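Long-range contact in glycosyl hydrolase, BNR repeat (Ralstonia eutropha, PDB 3B7F), which probably acts as a hydrolase of the sialidase-like, BNR-repeat type, its substrate unknown, and folds as a seven-bladed beta-propeller: residues F281-V295 with V341-V354. Sequence-based numbering, arbitrary orientation.
Sequences FPIVVHQRDPRTVWV and VKRQAMTADAHAPV. With EDO (1,2-ethanediol), chain H.
Strands 282-285 and 346-348 run side by side in the same direction, their axes 6.7 Å apart at closest approach and only 5° from parallel; they belong to different sheets and are joined by side chains and waters. Selenomethionine Met-346 buries the most surface in the contact. Its chain, bent at the last torsion (chi3 -62°), carries CE over Pro-282, where it lies a tight 3.5 Å from CG of the proline, and on to the backbone of Trp-294 and Val-295 in the next strand. Val-284 straddles the middle: CG2 rests against CB of Met-346, while CG1, anti to the backbone N, presses on CB of Ala-348 at 3.4 Å, closer than usual for two carbons. Val-354 continues this apolar seam, dividing its methyls between two rings; CG2 makes a CH-pi contact over one face of His-286, 3.6 Å from the ring centroid, and CG1 touches CH2 of Trp-294. The other face of His-286 looks toward O1 of an ethanediol, probably from the crystallisation liquor, that hydrogen-bonds to Asp-289 and Thr-292.

Polar links lie at the two ends. The guanidinium of Arg-288 spans two successive carbonyls, with NH2 donating almost straight (173°) to O of His-351 at 3.0 Å and NH1 donating less directly to O of Ala-350 at 3.1 Å; both nitrogens approach from above the carbonyl planes. One water bridges N of Gln-287 to O of Asp-349, and another, near Phe-281, joins the N of that residue to O of Val-341. Each strand is the first of its own four-stranded antiparallel sheet, and the contact packs these successive blades face to face through their innermost strands, as is characteristic of beta-propellers, here one of seven blades.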
ATOM      1  N   PHE A 281       4.288  -6.494  -6.748  1.00 27.68           N
ATOM      2  CA  PHE A 281       3.174  -5.880  -5.995  1.00 25.90           C
ATOM      3  C   PHE A 281       3.405  -4.523  -5.332  1.00 23.91           C
ATOM      4  O   PHE A 281       2.687  -3.557  -5.657  1.00 21.33           O
ATOM      5  CB  PHE A 281       2.595  -6.905  -4.986  1.00 24.38           C
ATOM      6  CG  PHE A 281       1.882  -8.062  -5.650  1.00 25.52           C
ATOM      7  CD1 PHE A 281       0.628  -7.877  -6.219  1.00 21.74           C
ATOM      8  CD2 PHE A 281       2.447  -9.330  -5.685  1.00 24.36           C
ATOM      9  CE1 PHE A 281      -0.035  -8.924  -6.843  1.00 29.80           C
ATOM     10  CE2 PHE A 281       1.797 -10.381  -6.300  1.00 33.11           C
ATOM     11  CZ  PHE A 281       0.547 -10.179  -6.883  1.00 31.32           C
ATOM     12  N   PRO A 282       4.376  -4.414  -4.407  1.00 23.50           N
ATOM     13  CA  PRO A 282       4.564  -3.104  -3.729  1.00 25.42           C
ATOM     14  C   PRO A 282       5.464  -2.075  -4.464  1.00 26.58           C
ATOM     15  O   PRO A 282       6.278  -2.440  -5.328  1.00 28.79           O
ATOM     16  CB  PRO A 282       5.299  -3.513  -2.454  1.00 26.44           C
ATOM     17  CG  PRO A 282       6.159  -4.661  -2.905  1.00 19.08           C
ATOM     18  CD  PRO A 282       5.379  -5.399  -3.938  1.00 25.17           C
ATOM     19  N   ILE A 283       5.293  -0.804  -4.122  1.00 27.31           N
ATOM     20  CA  ILE A 283       6.199   0.262  -4.569  1.00 27.63           C
ATOM     21  C   ILE A 283       6.356   1.237  -3.381  1.00 27.95           C
ATOM     22  O   ILE A 283       5.389   1.522  -2.692  1.00 24.07           O
ATOM     23  CB  ILE A 283       5.741   0.954  -5.896  1.00 27.12           C
ATOM     24  CG1 ILE A 283       6.894   1.758  -6.516  1.00 36.19           C
ATOM     25  CG2 ILE A 283       4.491   1.840  -5.688  1.00 22.54           C
ATOM     26  CD1 ILE A 283       6.764   2.021  -8.034  1.00 25.97           C
ATOM     27  N   VAL A 284       7.568   1.728  -3.142  1.00 29.71           N
ATOM     28  CA  VAL A 284       7.856   2.631  -2.018  1.00 29.31           C
ATOM     29  C   VAL A 284       8.760   3.743  -2.510  1.00 29.49           C
ATOM     30  O   VAL A 284       9.664   3.479  -3.277  1.00 29.21           O
ATOM     31  CB  VAL A 284       8.543   1.853  -0.821  1.00 30.62           C
ATOM     32  CG1 VAL A 284       9.107   2.819   0.220  1.00 28.88           C
ATOM     33  CG2 VAL A 284       7.566   0.881  -0.195  1.00 26.71           C
ATOM     34  N   VAL A 285       8.521   4.972  -2.065  1.00 32.07           N
ATOM     35  CA  VAL A 285       9.337   6.135  -2.467  1.00 32.25           C
ATOM     36  C   VAL A 285      10.140   6.669  -1.291  1.00 30.10           C
ATOM     37  O   VAL A 285       9.712   6.570  -0.165  1.00 34.30           O
ATOM     38  CB  VAL A 285       8.469   7.273  -3.038  1.00 33.97           C
ATOM     39  CG1 VAL A 285       7.543   6.741  -4.036  1.00 29.96           C
ATOM     40  CG2 VAL A 285       7.667   8.021  -1.919  1.00 40.35           C
ATOM     41  N   HIS A 286      11.333   7.182  -1.560  1.00 31.11           N
ATOM     42  CA  HIS A 286      12.179   7.817  -0.551  1.00 30.04           C
ATOM     43  C   HIS A 286      11.444   9.113  -0.140  1.00 29.59           C
ATOM     44  O   HIS A 286      11.044   9.876  -0.986  1.00 28.38           O
ATOM     45  CB  HIS A 286      13.544   8.098  -1.171  1.00 28.83           C
ATOM     46  CG  HIS A 286      14.575   8.639  -0.230  1.00 28.03           C
ATOM     47  ND1 HIS A 286      14.485   9.882   0.354  1.00 25.79           N
ATOM     48  CD2 HIS A 286      15.770   8.136   0.153  1.00 27.93           C
ATOM     49  CE1 HIS A 286      15.561  10.108   1.084  1.00 24.77           C
ATOM     50  NE2 HIS A 286      16.369   9.073   0.962  1.00 26.45           N
ATOM     51  N   GLN A 287      11.230   9.318   1.156  1.00 31.95           N
ATOM     52  CA  GLN A 287      10.522  10.505   1.685  1.00 32.94           C
ATOM     53  C   GLN A 287      10.938  11.877   1.137  1.00 30.92           C
ATOM     54  O   GLN A 287      10.089  12.716   0.873  1.00 31.29           O
ATOM     55  CB  GLN A 287      10.676  10.574   3.201  1.00 34.59           C
ATOM     56  CG  GLN A 287       9.579   9.880   3.954  1.00 49.08           C
ATOM     57  CD  GLN A 287       8.296  10.663   3.934  1.00 50.00           C
ATOM     58  OE1 GLN A 287       8.301  11.880   4.123  1.00 48.04           O
ATOM     59  NE2 GLN A 287       7.191   9.972   3.706  1.00 56.94           N
ATOM     60  N   ARG A 288      12.248  12.070   1.014  1.00 28.28           N
ATOM     61  CA  ARG A 288      12.849  13.309   0.556  1.00 28.98           C
ATOM     62  C   ARG A 288      13.260  13.391  -0.923  1.00 30.15           C
ATOM     63  O   ARG A 288      13.262  14.485  -1.463  1.00 32.23           O
ATOM     64  CB  ARG A 288      14.057  13.618   1.429  1.00 29.30           C
ATOM     65  CG  ARG A 288      13.633  13.916   2.853  1.00 29.77           C
ATOM     66  CD  ARG A 288      14.773  14.225   3.731  1.00 28.56           C
ATOM     67  NE  ARG A 288      15.724  13.123   3.883  1.00 32.03           N
ATOM     68  CZ  ARG A 288      15.542  12.051   4.654  1.00 29.96           C
ATOM     69  NH1 ARG A 288      14.448  11.889   5.380  1.00 29.97           N
ATOM     70  NH2 ARG A 288      16.503  11.133   4.723  1.00 33.41           N
ATOM     71  N   ASP A 289      13.532  12.259  -1.570  1.00 28.99           N
ATOM     72  CA  ASP A 289      14.036  12.188  -2.935  1.00 27.46           C
ATOM     73  C   ASP A 289      12.970  11.600  -3.871  1.00 28.95           C
ATOM     74  O   ASP A 289      12.725  10.389  -3.831  1.00 26.32           O
ATOM     75  CB  ASP A 289      15.293  11.303  -2.944  1.00 26.92           C
ATOM     76  CG  ASP A 289      15.977  11.246  -4.295  1.00 31.63           C
ATOM     77  OD1 ASP A 289      15.582  11.988  -5.210  1.00 31.66           O
ATOM     78  OD2 ASP A 289      16.936  10.460  -4.435  1.00 30.28           O
ATOM     79  N   PRO A 290      12.331  12.441  -4.730  1.00 28.58           N
ATOM     80  CA  PRO A 290      11.357  11.864  -5.667  1.00 29.33           C
ATOM     81  C   PRO A 290      11.929  10.961  -6.758  1.00 27.23           C
ATOM     82  O   PRO A 290      11.148  10.360  -7.481  1.00 25.20           O
ATOM     83  CB  PRO A 290      10.665  13.098  -6.271  1.00 31.70           C
ATOM     84  CG  PRO A 290      11.581  14.193  -6.091  1.00 30.89           C
ATOM     85  CD  PRO A 290      12.395  13.899  -4.860  1.00 29.95           C
ATOM     86  N   ARG A 291      13.259  10.880  -6.871  1.00 27.87           N
ATOM     87  CA  ARG A 291      13.939  10.019  -7.853  1.00 27.37           C
ATOM     88  C   ARG A 291      14.211   8.597  -7.344  1.00 27.20           C
ATOM     89  O   ARG A 291      14.518   7.725  -8.146  1.00 26.64           O
ATOM     90  CB  ARG A 291      15.245  10.678  -8.319  1.00 27.43           C
ATOM     91  CG  ARG A 291      15.000  11.967  -9.101  1.00 30.85           C
ATOM     92  CD  ARG A 291      16.245  12.819  -9.439  1.00 31.99           C
ATOM     93  NE  ARG A 291      17.252  12.227 -10.329  1.00 46.61           N
ATOM     94  CZ  ARG A 291      17.149  12.063 -11.660  1.00 41.43           C
ATOM     95  NH1 ARG A 291      16.033  12.350 -12.326  1.00 43.54           N
ATOM     96  NH2 ARG A 291      18.172  11.538 -12.336  1.00 37.49           N
ATOM     97  N   THR A 292      14.079   8.376  -6.029  1.00 26.45           N
ATOM     98  CA  THR A 292      14.390   7.095  -5.408  1.00 24.63           C
ATOM     99  C   THR A 292      13.127   6.318  -5.060  1.00 24.44           C
ATOM    100  O   THR A 292      12.251   6.815  -4.348  1.00 24.15           O
ATOM    101  CB  THR A 292      15.299   7.261  -4.190  1.00 23.15           C
ATOM    102  OG1 THR A 292      16.522   7.836  -4.636  1.00 20.67           O
ATOM    103  CG2 THR A 292      15.583   5.883  -3.501  1.00 24.78           C
ATOM    104  N   VAL A 293      13.068   5.099  -5.588  1.00 25.37           N
ATOM    105  CA  VAL A 293      11.907   4.212  -5.493  1.00 26.26           C
ATOM    106  C   VAL A 293      12.426   2.797  -5.408  1.00 24.98           C
ATOM    107  O   VAL A 293      13.470   2.494  -5.997  1.00 26.03           O
ATOM    108  CB  VAL A 293      10.956   4.426  -6.735  1.00 28.60           C
ATOM    109  CG1 VAL A 293      10.011   3.282  -6.936  1.00 30.88           C
ATOM    110  CG2 VAL A 293      10.184   5.754  -6.604  1.00 31.14           C
ATOM    111  N   TRP A 294      11.721   1.956  -4.640  1.00 25.95           N
ATOM    112  CA  TRP A 294      12.027   0.533  -4.447  1.00 24.96           C
ATOM    113  C   TRP A 294      10.849  -0.322  -4.883  1.00 25.18           C
ATOM    114  O   TRP A 294       9.717   0.060  -4.617  1.00 23.80           O
ATOM    115  CB  TRP A 294      12.295   0.210  -2.963  1.00 26.86           C
ATOM    116  CG  TRP A 294      13.516   0.821  -2.424  1.00 25.23           C
ATOM    117  CD1 TRP A 294      14.749   0.294  -2.468  1.00 24.52           C
ATOM    118  CD2 TRP A 294      13.638   2.093  -1.778  1.00 25.28           C
ATOM    119  NE1 TRP A 294      15.640   1.128  -1.877  1.00 28.95           N
ATOM    120  CE2 TRP A 294      14.995   2.259  -1.464  1.00 23.70           C
ATOM    121  CE3 TRP A 294      12.730   3.108  -1.434  1.00 20.63           C
ATOM    122  CZ2 TRP A 294      15.484   3.390  -0.799  1.00 24.25           C
ATOM    123  CZ3 TRP A 294      13.203   4.227  -0.760  1.00 23.94           C
ATOM    124  CH2 TRP A 294      14.573   4.356  -0.443  1.00 26.57           C
ATOM    125  N   VAL A 295      11.134  -1.463  -5.533  1.00 21.71           N
ATOM    126  CA  VAL A 295      10.150  -2.465  -5.924  1.00 23.65           C
ATOM    127  C   VAL A 295      10.642  -3.877  -5.481  1.00 24.62           C
ATOM    128  O   VAL A 295      11.770  -4.027  -5.065  1.00 24.08           O
ATOM    129  CB  VAL A 295       9.808  -2.439  -7.472  1.00 23.48           C
ATOM    130  CG1 VAL A 295       9.115  -1.105  -7.835  1.00 15.69           C
ATOM    131  CG2 VAL A 295      11.070  -2.722  -8.385  1.00 16.53           C
ATOM    132  N   VAL A 341       6.096 -11.015  -1.787  1.00 24.81           N
ATOM    133  CA  VAL A 341       5.979  -9.754  -1.023  1.00 23.82           C
ATOM    134  C   VAL A 341       4.725  -9.067  -1.586  1.00 23.37           C
ATOM    135  O   VAL A 341       4.675  -8.740  -2.759  1.00 26.41           O
ATOM    136  CB  VAL A 341       7.264  -8.902  -1.120  1.00 19.68           C
ATOM    137  CG1 VAL A 341       7.128  -7.505  -0.386  1.00 19.60           C
ATOM    138  CG2 VAL A 341       8.418  -9.688  -0.555  1.00 23.72           C
ATOM    139  N   LYS A 342       3.688  -8.933  -0.757  1.00 26.84           N
ATOM    140  CA  LYS A 342       2.403  -8.368  -1.178  1.00 26.48           C
ATOM    141  C   LYS A 342       2.488  -6.819  -1.232  1.00 27.51           C
ATOM    142  O   LYS A 342       3.498  -6.232  -0.799  1.00 24.15           O
ATOM    143  CB  LYS A 342       1.265  -8.880  -0.279  1.00 27.36           C
ATOM    144  CG  LYS A 342       0.801 -10.339  -0.511  1.00 25.34           C
ATOM    145  CD  LYS A 342      -0.098 -10.766   0.657  1.00 29.73           C
ATOM    146  CE  LYS A 342      -1.239 -11.723   0.296  1.00 41.58           C
ATOM    147  NZ  LYS A 342      -0.869 -12.994  -0.295  1.00 43.00           N
ATOM    148  N   ARG A 343       1.434  -6.193  -1.784  1.00 25.21           N
ATOM    149  CA  ARG A 343       1.365  -4.725  -2.053  1.00 26.66           C
ATOM    150  C   ARG A 343       1.686  -3.800  -0.929  1.00 25.60           C
ATOM    151  O   ARG A 343       2.287  -2.764  -1.169  1.00 26.02           O
ATOM    152  CB  ARG A 343      -0.049  -4.261  -2.334  1.00 29.88           C
ATOM    153  CG  ARG A 343      -0.690  -4.771  -3.437  1.00 36.92           C
ATOM    154  CD  ARG A 343      -2.189  -4.763  -3.187  1.00 31.64           C
ATOM    155  NE  ARG A 343      -2.604  -5.807  -4.106  1.00 26.87           N
ATOM    156  CZ  ARG A 343      -3.210  -5.637  -5.253  1.00 17.99           C
ATOM    157  NH1 ARG A 343      -3.643  -4.472  -5.647  1.00 31.37           N
ATOM    158  NH2 ARG A 343      -3.443  -6.695  -5.987  1.00 24.70           N
ATOM    159  N   GLN A 344       1.133  -4.110   0.249  1.00 25.87           N
ATOM    160  CA  GLN A 344       1.297  -3.292   1.444  1.00 26.62           C
ATOM    161  C   GLN A 344       2.428  -3.805   2.314  1.00 23.05           C
ATOM    162  O   GLN A 344       2.679  -3.248   3.382  1.00 22.44           O
ATOM    163  CB  GLN A 344       0.006  -3.290   2.260  1.00 25.39           C
ATOM    164  CG  GLN A 344      -1.195  -2.633   1.584  1.00 30.80           C
ATOM    165  CD  GLN A 344      -2.499  -3.189   2.112  1.00 31.69           C
ATOM    166  OE1 GLN A 344      -2.724  -4.392   2.010  1.00 30.46           O
ATOM    167  NE2 GLN A 344      -3.365  -2.319   2.685  1.00 26.77           N
ATOM    168  N   ALA A 345       3.126  -4.836   1.863  1.00 24.44           N
ATOM    169  CA  ALA A 345       4.182  -5.470   2.659  1.00 25.23           C
ATOM    170  C   ALA A 345       5.613  -4.883   2.521  1.00 25.29           C
ATOM    171  O   ALA A 345       6.564  -5.499   3.008  1.00 27.83           O
ATOM    172  CB  ALA A 345       4.153  -6.999   2.424  1.00 22.00           C
HETATM  173  N   MSE A 346       5.783  -3.739   1.849  1.00 28.11           N
HETATM  174  CA  MSE A 346       7.048  -2.978   1.866  1.00 28.78           C
HETATM  175  C   MSE A 346       6.764  -1.610   2.433  1.00 28.80           C
HETATM  176  O   MSE A 346       5.706  -1.059   2.172  1.00 30.64           O
HETATM  177  CB  MSE A 346       7.692  -2.705   0.512  1.00 29.67           C
HETATM  178  CG  MSE A 346       8.386  -3.830  -0.098  1.00 42.67           C
HETATM  179 SE   MSE A 346       9.836  -3.249  -1.265  0.75 28.65          SE
HETATM  180  CE  MSE A 346       8.712  -2.334  -2.436  1.00 34.02           C
ATOM    181  N   THR A 347       7.730  -1.064   3.176  1.00 28.18           N
ATOM    182  CA  THR A 347       7.632   0.275   3.738  1.00 25.04           C
ATOM    183  C   THR A 347       9.035   0.825   3.923  1.00 25.54           C
ATOM    184  O   THR A 347      10.033   0.091   3.830  1.00 25.15           O
ATOM    185  CB  THR A 347       6.881   0.271   5.088  1.00 22.98           C
ATOM    186  OG1 THR A 347       6.539   1.601   5.482  1.00 21.33           O
ATOM    187  CG2 THR A 347       7.715  -0.407   6.185  1.00 21.92           C
ATOM    188  N   ALA A 348       9.093   2.120   4.177  1.00 23.65           N
ATOM    189  CA  ALA A 348      10.356   2.787   4.384  1.00 26.14           C
ATOM    190  C   ALA A 348      10.188   3.782   5.523  1.00 26.32           C
ATOM    191  O   ALA A 348       9.082   4.228   5.788  1.00 27.64           O
ATOM    192  CB  ALA A 348      10.840   3.461   3.057  1.00 23.92           C
ATOM    193  N   ASP A 349      11.267   4.049   6.251  1.00 26.59           N
ATOM    194  CA  ASP A 349      11.259   5.064   7.313  1.00 25.44           C
ATOM    195  C   ASP A 349      11.728   6.424   6.719  1.00 26.52           C
ATOM    196  O   ASP A 349      11.977   6.513   5.517  1.00 24.69           O
ATOM    197  CB  ASP A 349      12.056   4.598   8.538  1.00 24.26           C
ATOM    198  CG  ASP A 349      13.547   4.472   8.292  1.00 28.88           C
ATOM    199  OD1 ASP A 349      14.143   5.331   7.612  1.00 27.91           O
ATOM    200  OD2 ASP A 349      14.135   3.498   8.822  1.00 26.90           O
ATOM    201  N   ALA A 350      11.825   7.464   7.563  1.00 26.48           N
ATOM    202  CA  ALA A 350      12.257   8.803   7.154  1.00 25.95           C
ATOM    203  C   ALA A 350      13.570   9.188   7.832  1.00 27.25           C
ATOM    204  O   ALA A 350      13.865  10.364   7.983  1.00 27.46           O
ATOM    205  CB  ALA A 350      11.150   9.846   7.454  1.00 22.64           C
ATOM    206  N   HIS A 351      14.365   8.192   8.247  1.00 29.00           N
ATOM    207  CA  HIS A 351      15.674   8.450   8.846  1.00 26.95           C
ATOM    208  C   HIS A 351      16.667   8.778   7.755  1.00 26.14           C
ATOM    209  O   HIS A 351      16.335   8.716   6.573  1.00 25.53           O
ATOM    210  CB  HIS A 351      16.148   7.244   9.665  1.00 28.07           C
ATOM    211  CG  HIS A 351      15.495   7.127  11.002  1.00 26.11           C
ATOM    212  ND1 HIS A 351      14.149   7.357  11.193  1.00 28.42           N
ATOM    213  CD2 HIS A 351      15.991   6.748  12.200  1.00 27.72           C
ATOM    214  CE1 HIS A 351      13.853   7.162  12.466  1.00 32.05           C
ATOM    215  NE2 HIS A 351      14.952   6.778  13.096  1.00 26.81           N
ATOM    216  N   ALA A 352      17.870   9.158   8.164  1.00 29.00           N
ATOM    217  CA  ALA A 352      18.980   9.442   7.267  1.00 29.82           C
ATOM    218  C   ALA A 352      20.122   8.504   7.651  1.00 28.60           C
ATOM    219  O   ALA A 352      20.657   8.627   8.753  1.00 31.07           O
ATOM    220  CB  ALA A 352      19.416  10.895   7.384  1.00 29.05           C
ATOM    221  N   PRO A 353      20.449   7.502   6.802  1.00 26.86           N
ATOM    222  CA  PRO A 353      19.849   7.110   5.542  1.00 27.60           C
ATOM    223  C   PRO A 353      18.503   6.438   5.747  1.00 25.15           C
ATOM    224  O   PRO A 353      18.219   5.931   6.812  1.00 27.60           O
ATOM    225  CB  PRO A 353      20.832   6.104   4.959  1.00 28.05           C
ATOM    226  CG  PRO A 353      21.729   5.762   5.968  1.00 26.94           C
ATOM    227  CD  PRO A 353      21.570   6.632   7.154  1.00 27.17           C
ATOM    228  N   VAL A 354      17.682   6.459   4.719  1.00 23.96           N
ATOM    229  CA  VAL A 354      16.384   5.852   4.752  1.00 22.82           C
ATOM    230  C   VAL A 354      16.521   4.331   4.843  1.00 23.28           C
ATOM    231  O   VAL A 354      17.340   3.726   4.156  1.00 24.18           O
ATOM    232  CB  VAL A 354      15.541   6.269   3.519  1.00 24.32           C
ATOM    233  CG1 VAL A 354      14.367   5.321   3.332  1.00 17.21           C
ATOM    234  CG2 VAL A 354      15.089   7.680   3.698  1.00 19.11           C
TER
HETATM  235  C1  EDO H 400      19.652   9.689  -1.823  1.00 62.99           C
HETATM  236  O1  EDO H 400      18.434  10.426  -2.024  1.00 56.86           O
HETATM  237  C2  EDO H 400      19.467   8.171  -1.990  1.00 62.14           C
HETATM  238  O2  EDO H 400      18.929   7.748  -3.268  1.00 51.65           O
HETATM  239  O   HOH W   1       6.131  -8.293  -5.222  1.00 15.15           O
HETATM  240  O   HOH W   2      11.270   7.055   2.812  1.00 23.05           O